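Local structure of replicative DNA helicase DnaB, 1st part (Mycobacterium tuberculosis, 2R5U) at residues 38-42 with 68-73. The protein forms the N-terminal domain of what is probably the main replicative helicase, an ATP-driven enzyme that separates duplex DNA ahead of the replisome. Numbering follows the deposited sequence.
Sequences LGGML and VYDAIL
Met41 reaches from helix 31-43 across to helix 63-77, and its chain traces the contact atom by atom. Met41 CB lies 3.9 Å from Ile72 CD1. The chain then runs outward, extended about CB-CG, until SD arrives beside the Tyr69 ring: Met41 SD is 4.7 Å from the Tyr69 ring centroid and 71° off the ring normal, an oblique Met-aromatic contact. A bend at chi3 (77°) turns the methyl toward helix 63-77, where Met41 CE touches three residues at once: Tyr69 CE1 at 3.6 Å, Ile72 CG2 at 3.7 Å and Leu73 CD2. The same Leu73 methyl covers one face of the Tyr69 ring, 3.9 Å above its plane and toward the rim. One turn earlier, Leu38 CD2 approaches Tyr69 near the ring plane, 3.9 Å from Tyr69 CB, and also meets Val68 CG1. Leu42 crosses Ile72 at about a right angle, its CD2 4.0 Å from Ile72 CD1.

The two segments run in nearly the same direction, 23° apart, inside the helical N-terminal domain. Helix 45-52 adds Val51 against Met41 and Ile48 against Ile72, while Leu109 of helix 102-111 packs on Leu38. No hydrogen bond links the segments; what joins them is buried hydrocarbon and one thioether, so the fit probably rests on side-chain shape and burial rather than on directional bonds.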
ATOM      1  N   LEU B  38      30.781 -13.279 -20.554  1.00 23.71           N
ATOM      2  CA  LEU B  38      29.517 -13.791 -21.060  1.00 24.16           C
ATOM      3  C   LEU B  38      29.704 -14.531 -22.395  1.00 24.49           C
ATOM      4  O   LEU B  38      29.086 -15.555 -22.615  1.00 23.55           O
ATOM      5  CB  LEU B  38      28.476 -12.677 -21.180  1.00 23.27           C
ATOM      6  CG  LEU B  38      27.999 -12.063 -19.851  1.00 24.16           C
ATOM      7  CD1 LEU B  38      27.092 -10.878 -20.126  1.00 23.46           C
ATOM      8  CD2 LEU B  38      27.295 -13.105 -18.960  1.00 21.84           C
ATOM      9  N   GLY B  39      30.562 -13.986 -23.257  1.00 24.81           N
ATOM     10  CA  GLY B  39      30.898 -14.602 -24.547  1.00 25.67           C
ATOM     11  C   GLY B  39      31.502 -15.972 -24.342  1.00 25.52           C
ATOM     12  O   GLY B  39      31.101 -16.916 -24.998  1.00 26.32           O
ATOM     13  N   GLY B  40      32.444 -16.072 -23.401  1.00 25.54           N
ATOM     14  CA  GLY B  40      33.112 -17.330 -23.056  1.00 25.27           C
ATOM     15  C   GLY B  40      32.173 -18.416 -22.557  1.00 25.80           C
ATOM     16  O   GLY B  40      32.236 -19.551 -23.004  1.00 24.51           O
ATOM     17  N   MET B  41      31.313 -18.048 -21.607  1.00 24.67           N
ATOM     18  CA  MET B  41      30.264 -18.906 -21.070  1.00 25.88           C
ATOM     19  C   MET B  41      29.327 -19.464 -22.133  1.00 25.68           C
ATOM     20  O   MET B  41      28.937 -20.615 -22.033  1.00 27.09           O
ATOM     21  CB  MET B  41      29.447 -18.153 -20.012  1.00 23.95           C
ATOM     22  CG  MET B  41      30.271 -17.744 -18.750  1.00 27.30           C
ATOM     23  SD  MET B  41      29.256 -16.786 -17.549  1.00 27.23           S
ATOM     24  CE  MET B  41      28.277 -18.104 -16.799  1.00 27.64           C
ATOM     25  N   LEU B  42      28.974 -18.647 -23.123  1.00 25.73           N
ATOM     26  CA  LEU B  42      28.083 -19.049 -24.218  1.00 26.72           C
ATOM     27  C   LEU B  42      28.750 -20.062 -25.196  1.00 27.87           C
ATOM     28  O   LEU B  42      28.061 -20.736 -25.953  1.00 27.98           O
ATOM     29  CB  LEU B  42      27.561 -17.820 -24.980  1.00 26.17           C
ATOM     30  CG  LEU B  42      26.494 -16.956 -24.269  1.00 25.41           C
ATOM     31  CD1 LEU B  42      26.174 -15.649 -25.016  1.00 27.38           C
ATOM     32  CD2 LEU B  42      25.210 -17.722 -24.014  1.00 24.94           C
ATOM     33  N   VAL B  68      21.759 -11.907 -18.459  1.00 24.54           N
ATOM     34  CA  VAL B  68      22.329 -12.952 -19.311  1.00 24.09           C
ATOM     35  C   VAL B  68      22.994 -14.009 -18.435  1.00 24.35           C
ATOM     36  O   VAL B  68      22.728 -15.207 -18.596  1.00 23.98           O
ATOM     37  CB  VAL B  68      23.322 -12.396 -20.339  1.00 24.19           C
ATOM     38  CG1 VAL B  68      23.995 -13.561 -21.134  1.00 23.56           C
ATOM     39  CG2 VAL B  68      22.591 -11.452 -21.283  1.00 22.89           C
ATOM     40  N   TYR B  69      23.831 -13.555 -17.504  1.00 24.82           N
ATOM     41  CA  TYR B  69      24.522 -14.439 -16.579  1.00 25.55           C
ATOM     42  C   TYR B  69      23.558 -15.343 -15.801  1.00 26.26           C
ATOM     43  O   TYR B  69      23.787 -16.555 -15.690  1.00 25.68           O
ATOM     44  CB  TYR B  69      25.389 -13.619 -15.621  1.00 26.06           C
ATOM     45  CG  TYR B  69      26.196 -14.448 -14.639  1.00 27.97           C
ATOM     46  CD1 TYR B  69      27.429 -14.974 -14.998  1.00 28.64           C
ATOM     47  CD2 TYR B  69      25.716 -14.697 -13.342  1.00 29.53           C
ATOM     48  CE1 TYR B  69      28.168 -15.724 -14.113  1.00 30.30           C
ATOM     49  CE2 TYR B  69      26.455 -15.448 -12.434  1.00 31.31           C
ATOM     50  CZ  TYR B  69      27.679 -15.959 -12.837  1.00 30.33           C
ATOM     51  OH  TYR B  69      28.438 -16.693 -11.978  1.00 30.67           O
ATOM     52  N   ASP B  70      22.495 -14.742 -15.259  1.00 26.27           N
ATOM     53  CA  ASP B  70      21.489 -15.480 -14.466  1.00 27.08           C
ATOM     54  C   ASP B  70      20.782 -16.545 -15.317  1.00 26.60           C
ATOM     55  O   ASP B  70      20.535 -17.656 -14.839  1.00 26.05           O
ATOM     56  CB  ASP B  70      20.439 -14.530 -13.852  1.00 27.56           C
ATOM     57  CG  ASP B  70      21.031 -13.527 -12.856  1.00 30.37           C
ATOM     58  OD1 ASP B  70      22.225 -13.641 -12.463  1.00 31.87           O
ATOM     59  OD2 ASP B  70      20.284 -12.583 -12.475  1.00 32.63           O
ATOM     60  N   ALA B  71      20.480 -16.206 -16.575  1.00 25.64           N
ATOM     61  CA  ALA B  71      19.879 -17.162 -17.506  1.00 26.32           C
ATOM     62  C   ALA B  71      20.817 -18.363 -17.791  1.00 26.43           C
ATOM     63  O   ALA B  71      20.377 -19.519 -17.768  1.00 26.68           O
ATOM     64  CB  ALA B  71      19.471 -16.469 -18.805  1.00 25.25           C
ATOM     65  N   ILE B  72      22.101 -18.093 -18.021  1.00 26.09           N
ATOM     66  CA  ILE B  72      23.097 -19.171 -18.205  1.00 25.97           C
ATOM     67  C   ILE B  72      23.178 -20.072 -16.949  1.00 26.84           C
ATOM     68  O   ILE B  72      23.147 -21.304 -17.041  1.00 25.47           O
ATOM     69  CB  ILE B  72      24.492 -18.613 -18.555  1.00 26.11           C
ATOM     70  CG1 ILE B  72      24.449 -17.759 -19.847  1.00 24.57           C
ATOM     71  CG2 ILE B  72      25.502 -19.743 -18.701  1.00 25.89           C
ATOM     72  CD1 ILE B  72      25.778 -16.969 -20.094  1.00 25.79           C
ATOM     73  N   LEU B  73      23.282 -19.458 -15.777  1.00 27.55           N
ATOM     74  CA  LEU B  73      23.348 -20.222 -14.541  1.00 30.02           C
ATOM     75  C   LEU B  73      22.079 -21.045 -14.328  1.00 30.53           C
ATOM     76  O   LEU B  73      22.153 -22.169 -13.835  1.00 30.76           O
ATOM     77  CB  LEU B  73      23.590 -19.315 -13.337  1.00 30.36           C
ATOM     78  CG  LEU B  73      24.955 -18.654 -13.147  1.00 33.59           C
ATOM     79  CD1 LEU B  73      25.161 -18.541 -11.645  1.00 36.03           C
ATOM     80  CD2 LEU B  73      26.134 -19.384 -13.802  1.00 36.31           C
TER